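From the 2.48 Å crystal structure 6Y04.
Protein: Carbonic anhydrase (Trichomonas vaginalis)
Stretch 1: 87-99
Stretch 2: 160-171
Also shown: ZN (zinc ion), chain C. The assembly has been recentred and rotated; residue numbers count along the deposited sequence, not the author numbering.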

# COMPACT_ATOMS: atom_id res chain seq x y z
N GLY A 87 8.93 13.98 -6.63
CA GLY A 87 9.97 13.95 -7.65
C GLY A 87 10.18 12.59 -8.31
O GLY A 87 11.21 12.37 -8.93
N VAL A 88 9.19 11.68 -8.21
CA VAL A 88 9.31 10.36 -8.81
C VAL A 88 9.24 10.49 -10.34
O VAL A 88 8.39 11.18 -10.87
CB VAL A 88 8.27 9.37 -8.25
CG1 VAL A 88 8.06 8.18 -9.17
CG2 VAL A 88 8.61 8.90 -6.85
N GLN A 89 10.13 9.76 -11.03
CA GLN A 89 10.27 9.84 -12.47
C GLN A 89 9.93 8.51 -13.15
O GLN A 89 9.78 8.47 -14.36
CB GLN A 89 11.71 10.20 -12.86
CG GLN A 89 12.17 11.53 -12.30
CD GLN A 89 13.68 11.66 -12.43
OE1 GLN A 89 14.38 10.71 -12.76
NE2 GLN A 89 14.20 12.85 -12.16
N GLU A 90 9.81 7.42 -12.36
CA GLU A 90 9.55 6.10 -12.91
C GLU A 90 8.61 5.33 -11.99
O GLU A 90 8.72 5.41 -10.77
CB GLU A 90 10.86 5.32 -13.08
CG GLU A 90 11.77 5.87 -14.17
CD GLU A 90 12.99 5.02 -14.51
OE1 GLU A 90 12.81 3.81 -14.74
OE2 GLU A 90 14.11 5.57 -14.54
N ILE A 91 7.68 4.58 -12.59
CA ILE A 91 6.76 3.76 -11.82
C ILE A 91 6.96 2.30 -12.20
O ILE A 91 6.93 1.95 -13.38
CB ILE A 91 5.30 4.21 -12.02
CG1 ILE A 91 5.06 5.66 -11.59
CG2 ILE A 91 4.33 3.26 -11.32
CD1 ILE A 91 3.73 6.23 -12.06
N PHE A 92 7.16 1.45 -11.18
CA PHE A 92 7.20 0.01 -11.37
C PHE A 92 5.97 -0.61 -10.72
O PHE A 92 5.76 -0.47 -9.51
CB PHE A 92 8.46 -0.57 -10.72
CG PHE A 92 9.75 -0.08 -11.33
CD1 PHE A 92 10.24 1.18 -11.03
CD2 PHE A 92 10.46 -0.88 -12.21
CE1 PHE A 92 11.42 1.64 -11.60
CE2 PHE A 92 11.64 -0.43 -12.78
CZ PHE A 92 12.12 0.83 -12.47
N ILE A 93 5.16 -1.31 -11.53
CA ILE A 93 4.05 -2.09 -11.01
C ILE A 93 4.45 -3.56 -10.97
O ILE A 93 4.75 -4.17 -12.00
CB ILE A 93 2.77 -1.82 -11.82
CG1 ILE A 93 2.36 -0.35 -11.69
CG2 ILE A 93 1.64 -2.75 -11.39
CD1 ILE A 93 1.63 0.18 -12.89
N MET A 94 4.45 -4.13 -9.76
CA MET A 94 5.01 -5.45 -9.53
C MET A 94 3.97 -6.38 -8.90
O MET A 94 3.70 -6.30 -7.70
CB MET A 94 6.25 -5.36 -8.64
CG MET A 94 6.86 -6.71 -8.35
SD MET A 94 8.52 -6.59 -7.69
CE MET A 94 8.17 -5.89 -6.07
N GLY A 95 3.42 -7.27 -9.74
CA GLY A 95 2.51 -8.31 -9.30
C GLY A 95 3.27 -9.56 -8.88
O GLY A 95 4.50 -9.59 -8.94
N HIS A 96 2.54 -10.59 -8.47
CA HIS A 96 3.19 -11.81 -8.02
C HIS A 96 2.34 -13.03 -8.35
O HIS A 96 1.12 -12.94 -8.41
CB HIS A 96 3.53 -11.73 -6.52
CG HIS A 96 2.34 -11.78 -5.63
ND1 HIS A 96 2.02 -12.90 -4.89
CD2 HIS A 96 1.37 -10.86 -5.36
CE1 HIS A 96 0.93 -12.67 -4.20
NE2 HIS A 96 0.50 -11.44 -4.47
N GLU A 97 3.03 -14.16 -8.55
CA GLU A 97 2.43 -15.46 -8.78
C GLU A 97 1.75 -15.91 -7.48
O GLU A 97 2.20 -15.53 -6.40
CB GLU A 97 3.51 -16.46 -9.21
CG GLU A 97 4.60 -15.84 -10.07
CD GLU A 97 5.55 -16.77 -10.80
OE1 GLU A 97 5.12 -17.90 -11.15
OE2 GLU A 97 6.71 -16.37 -11.04
N CYS A 98 0.67 -16.68 -7.61
CA CYS A 98 -0.08 -17.22 -6.48
C CYS A 98 -0.73 -16.08 -5.69
O CYS A 98 -0.77 -16.12 -4.47
CB CYS A 98 0.81 -18.04 -5.54
SG CYS A 98 1.79 -19.35 -6.32
N CYS A 99 -1.23 -15.05 -6.40
CA CYS A 99 -1.83 -13.90 -5.76
C CYS A 99 -3.20 -14.33 -5.24
O CYS A 99 -3.88 -15.11 -5.90
CB CYS A 99 -1.98 -12.72 -6.72
SG CYS A 99 -2.54 -11.18 -5.93
N ASN A 160 5.88 11.41 -20.02
CA ASN A 160 7.32 11.25 -19.92
C ASN A 160 7.70 10.45 -18.68
O ASN A 160 8.89 10.36 -18.36
CB ASN A 160 8.03 12.61 -19.97
CG ASN A 160 7.85 13.44 -18.71
OD1 ASN A 160 6.76 13.51 -18.16
ND2 ASN A 160 8.91 14.06 -18.23
N ILE A 161 6.72 9.88 -17.97
CA ILE A 161 7.00 9.05 -16.81
C ILE A 161 6.85 7.59 -17.23
O ILE A 161 5.73 7.11 -17.42
CB ILE A 161 6.08 9.40 -15.62
CG1 ILE A 161 6.21 10.85 -15.15
CG2 ILE A 161 6.23 8.40 -14.47
CD1 ILE A 161 7.48 11.19 -14.40
N PRO A 162 7.95 6.83 -17.43
CA PRO A 162 7.85 5.40 -17.74
C PRO A 162 7.10 4.58 -16.70
O PRO A 162 7.24 4.81 -15.49
CB PRO A 162 9.32 4.94 -17.84
CG PRO A 162 10.13 6.04 -17.20
CD PRO A 162 9.34 7.31 -17.41
N ILE A 163 6.28 3.64 -17.19
CA ILE A 163 5.57 2.70 -16.34
C ILE A 163 5.95 1.27 -16.74
O ILE A 163 5.61 0.82 -17.84
CB ILE A 163 4.05 2.92 -16.40
CG1 ILE A 163 3.70 4.38 -16.12
CG2 ILE A 163 3.34 1.98 -15.44
CD1 ILE A 163 2.48 4.85 -16.85
N HIS A 164 6.63 0.59 -15.81
CA HIS A 164 7.13 -0.76 -16.01
C HIS A 164 6.23 -1.77 -15.31
O HIS A 164 5.53 -1.45 -14.35
CB HIS A 164 8.58 -0.91 -15.51
CG HIS A 164 9.45 0.25 -15.83
ND1 HIS A 164 10.08 0.38 -17.04
CD2 HIS A 164 9.81 1.33 -15.10
CE1 HIS A 164 10.78 1.50 -17.05
NE2 HIS A 164 10.63 2.10 -15.88
N GLY A 165 6.29 -3.02 -15.79
CA GLY A 165 5.56 -4.11 -15.19
C GLY A 165 6.51 -5.25 -14.83
O GLY A 165 7.28 -5.69 -15.68
N LEU A 166 6.44 -5.69 -13.57
CA LEU A 166 7.29 -6.76 -13.08
C LEU A 166 6.42 -7.83 -12.43
O LEU A 166 5.31 -7.56 -11.97
CB LEU A 166 8.28 -6.20 -12.05
CG LEU A 166 9.16 -5.05 -12.53
CD1 LEU A 166 10.08 -4.58 -11.42
CD2 LEU A 166 9.97 -5.44 -13.76
N LEU A 167 6.97 -9.04 -12.39
CA LEU A 167 6.37 -10.15 -11.69
C LEU A 167 7.42 -10.72 -10.73
O LEU A 167 8.56 -10.98 -11.13
CB LEU A 167 5.90 -11.19 -12.71
CG LEU A 167 5.41 -12.52 -12.14
CD1 LEU A 167 3.96 -12.43 -11.69
CD2 LEU A 167 5.57 -13.64 -13.17
N ILE A 168 7.03 -10.85 -9.46
CA ILE A 168 7.89 -11.47 -8.46
C ILE A 168 7.25 -12.78 -8.02
O ILE A 168 6.02 -12.89 -7.93
CB ILE A 168 8.20 -10.52 -7.28
CG1 ILE A 168 9.20 -11.13 -6.30
CG2 ILE A 168 6.93 -10.05 -6.58
CD1 ILE A 168 9.75 -10.18 -5.27
N HIS A 169 8.10 -13.78 -7.77
CA HIS A 169 7.67 -15.03 -7.17
C HIS A 169 7.74 -14.93 -5.65
O HIS A 169 8.80 -14.67 -5.08
CB HIS A 169 8.47 -16.21 -7.72
CG HIS A 169 7.86 -17.52 -7.34
ND1 HIS A 169 7.77 -17.95 -6.02
CD2 HIS A 169 7.26 -18.48 -8.09
CE1 HIS A 169 7.15 -19.11 -5.97
NE2 HIS A 169 6.84 -19.46 -7.23
N PRO A 170 6.62 -15.16 -4.93
CA PRO A 170 6.58 -14.89 -3.49
C PRO A 170 7.42 -15.83 -2.62
O PRO A 170 7.66 -15.54 -1.45
CB PRO A 170 5.08 -14.96 -3.16
CG PRO A 170 4.50 -15.87 -4.22
CD PRO A 170 5.35 -15.69 -5.46
N ASP A 171 7.89 -16.94 -3.20
CA ASP A 171 8.71 -17.90 -2.46
C ASP A 171 10.19 -17.69 -2.74
O ASP A 171 10.97 -17.54 -1.81
CB ASP A 171 8.31 -19.34 -2.78
CG ASP A 171 6.95 -19.71 -2.23
OD1 ASP A 171 6.66 -19.32 -1.07
OD2 ASP A 171 6.19 -20.38 -2.96
ZN ZN C . -1.35 -10.75 -3.96
O HOH W 1 -2.33 -11.71 -2.50

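Strands 90-96 and 163-168 pair in parallel, and the odd-numbered residues I91, I93 and G95 supply the ladder of hydrogen bonds from the first strand: I91 N to P162 O (2.9 Å), H164 N to I91 O (2.8 Å), I93 N to H164 O (2.8 Å), L166 N to I93 O (2.8 Å), G95 N to L166 O (2.9 Å) and I168 N to G95 O (2.9 Å). A weak bond from E97 N to I168 O (3.3 Å) ends the series. Side chains alternate between the two faces of the sheet. On one face lie F92, M94, H96, H164, L166 and I168. The m rotamer of F92 (chi1 -63°) and that of H164 (-41°) bring their rings into an offset stack, centroids 4.4 Å apart and planes at 29°, with H164 CD2 over one face of F92. E90 approaches the edge of the imidazole, near its plane: m and t torsions extend its chain alongside P162 (CG to CG, 3.4 Å), and E90 OE1 accepts a hydrogen bond from H164 NE2 (3.0 Å). M94, t at chi1 and chi2, runs its CG between L166 CB (4.0 Å) and I168 CG2 (3.8 Å). H96 adopts p (70°), which directs NE2 to the zinc (2.0 Å); C99 SG, with chi1 t, binds the same ion at 2.3 Å. The other ring nitrogen of H96, ND1, donates a weak hydrogen bond to E97 O (3.0 Å), and P170 CG lies at the ring edge, near its plane. The other face carries I91, I93, I163 and L167. I93, m and t, places CD1 against I163 CG2 (3.6 Å), whereas G95 and G165 contribute no side chain. The end of L167 (t, p) comes nearer to the first stretch, and its CD2 meets E97 OE2 at 3.6 Å.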